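Local coordinates for protein peptidase (Pseudomonas aeruginosa, PDB 5LOX) that is the ancestral beta subunit Anbu, a proteasome-related peptidase of the Ntn-hydrolase clan that assembles into a helical complex and probably hydrolyses peptide bonds, at residues V79-T83 and A123-I127. The protein carries 3 engineered substitutions. Residues are numbered along the deposited sequence; the frame is centred on the assembly and turned at random.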
loop_
_atom_site.group_PDB
_atom_site.type_symbol
_atom_site.label_atom_id
_atom_site.label_comp_id
_atom_site.label_asym_id
_atom_site.label_seq_id
_atom_site.Cartn_x
_atom_site.Cartn_y
_atom_site.Cartn_z
ATOM N N VAL A 79 26.782 106.238 -55.544
ATOM C CA VAL A 79 26.999 104.996 -54.773
ATOM C C VAL A 79 25.652 104.432 -54.342
ATOM O O VAL A 79 25.453 103.232 -54.350
ATOM C CB VAL A 79 27.890 105.213 -53.533
ATOM C CG1 VAL A 79 28.028 103.938 -52.739
ATOM C CG2 VAL A 79 29.276 105.682 -53.959
ATOM N N TYR A 80 24.724 105.318 -53.999
ATOM C CA TYR A 80 23.363 104.908 -53.754
ATOM C C TYR A 80 22.827 104.041 -54.896
ATOM O O TYR A 80 22.383 102.918 -54.681
ATOM C CB TYR A 80 22.477 106.137 -53.586
ATOM C CG TYR A 80 21.044 105.800 -53.225
ATOM C CD1 TYR A 80 20.115 105.467 -54.209
ATOM C CD2 TYR A 80 20.622 105.840 -51.905
ATOM C CE1 TYR A 80 18.813 105.179 -53.891
ATOM C CE2 TYR A 80 19.315 105.569 -51.578
ATOM C CZ TYR A 80 18.420 105.241 -52.580
ATOM O OH TYR A 80 17.116 104.992 -52.254
ATOM N N ASP A 81 22.856 104.575 -56.118
ATOM C CA ASP A 81 22.303 103.864 -57.292
ATOM C C ASP A 81 23.042 102.563 -57.573
ATOM O O ASP A 81 22.464 101.632 -58.112
ATOM C CB ASP A 81 22.333 104.757 -58.526
ATOM C CG ASP A 81 21.334 105.894 -58.455
ATOM O OD1 ASP A 81 20.218 105.688 -57.958
ATOM O OD2 ASP A 81 21.667 107.011 -58.915
ATOM N N ALA A 82 24.323 102.516 -57.221
ATOM C CA ALA A 82 25.084 101.288 -57.332
ATOM C C ALA A 82 24.491 100.241 -56.415
ATOM O O ALA A 82 24.286 99.096 -56.802
ATOM C CB ALA A 82 26.548 101.533 -56.981
ATOM N N THR A 83 24.260 100.646 -55.167
ATOM C CA THR A 83 23.691 99.760 -54.155
ATOM C C THR A 83 22.361 99.247 -54.665
ATOM O O THR A 83 22.045 98.074 -54.551
ATOM C CB THR A 83 23.510 100.506 -52.817
ATOM O OG1 THR A 83 24.783 101.013 -52.364
ATOM C CG2 THR A 83 22.928 99.604 -51.769
ATOM N N ALA A 123 30.765 106.882 -49.933
ATOM C CA ALA A 123 29.601 106.369 -49.192
ATOM C C ALA A 123 29.667 104.840 -49.007
ATOM O O ALA A 123 30.485 104.157 -49.627
ATOM C CB ALA A 123 28.330 106.747 -49.902
ATOM N N LEU A 124 28.852 104.333 -48.087
ATOM C CA LEU A 124 28.859 102.911 -47.737
ATOM C C LEU A 124 27.466 102.481 -47.369
ATOM O O LEU A 124 26.847 103.054 -46.470
ATOM C CB LEU A 124 29.794 102.654 -46.547
ATOM C CG LEU A 124 29.755 101.281 -45.906
ATOM C CD1 LEU A 124 30.180 100.249 -46.913
ATOM C CD2 LEU A 124 30.690 101.217 -44.706
ATOM N N TYR A 125 26.983 101.432 -48.011
ATOM C CA TYR A 125 25.656 100.884 -47.706
ATOM C C TYR A 125 25.750 99.418 -47.332
ATOM O O TYR A 125 26.709 98.725 -47.703
ATOM C CB TYR A 125 24.738 101.039 -48.914
ATOM C CG TYR A 125 24.474 102.460 -49.298
ATOM C CD1 TYR A 125 25.460 103.194 -49.964
ATOM C CD2 TYR A 125 23.255 103.081 -49.005
ATOM C CE1 TYR A 125 25.245 104.511 -50.324
ATOM C CE2 TYR A 125 23.019 104.394 -49.362
ATOM C CZ TYR A 125 24.007 105.112 -50.017
ATOM O OH TYR A 125 23.835 106.428 -50.416
ATOM N N SER A 126 24.732 98.933 -46.640
ATOM C CA SER A 126 24.572 97.498 -46.415
ATOM C C SER A 126 23.197 97.076 -46.902
ATOM O O SER A 126 22.211 97.717 -46.582
ATOM C CB SER A 126 24.736 97.179 -44.942
ATOM O OG SER A 126 24.212 95.896 -44.644
ATOM N N ILE A 127 23.140 96.010 -47.684
ATOM C CA ILE A 127 21.885 95.481 -48.200
ATOM C C ILE A 127 21.514 94.256 -47.393
ATOM O O ILE A 127 22.314 93.364 -47.201
ATOM C CB ILE A 127 21.998 95.069 -49.674
ATOM C CG1 ILE A 127 22.537 96.232 -50.519
ATOM C CG2 ILE A 127 20.641 94.631 -50.212
ATOM C CD1 ILE A 127 22.801 95.889 -51.969
#
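Tyr125 packs against the first turn of helix 79-97 and meets Val79, Tyr80 and Thr83. This is helix-on-sheet packing in the proteasome-type alpha-beta-beta-alpha sandwich of Ntn hydrolases. Strand 123-127 lies between strands 109-117 and 133-135 of one sheet, and the short helix and strand segments run at 20°. Leu124 and Ser126 turn from the helix, Leu124 touching strand 2-8 of the other sheet. CG of Tyr125 stands anti to its carbonyl carbon (chi1 -63°), which sends the ring across the helix start. Val79 puts CG1 at the ring edge, 3.7 Å from Tyr125 CE1. Val79 CB also meets Ala123 CB. The Tyr80 and Tyr125 ring planes lie at 84°, yet the pair is oblique, neither a stack nor edge-to-face. Tyr125 OH sits at the edge of the Tyr80 ring, 3.6 Å from Tyr80 CD2. Phe133 packs edge-to-face with Tyr80. Thr83 crosses Tyr125 at about a right angle, with OG1 obliquely beside the ring near CD1 and CG, and CG2 against Tyr125 CB. Thr83 CG2 lies 3.6 Å from Ile127 CG1. Thr83 OG1 also donates to Val79 O one turn back at 3.1 Å. Thr83 N reaches that oxygen from the opposite face.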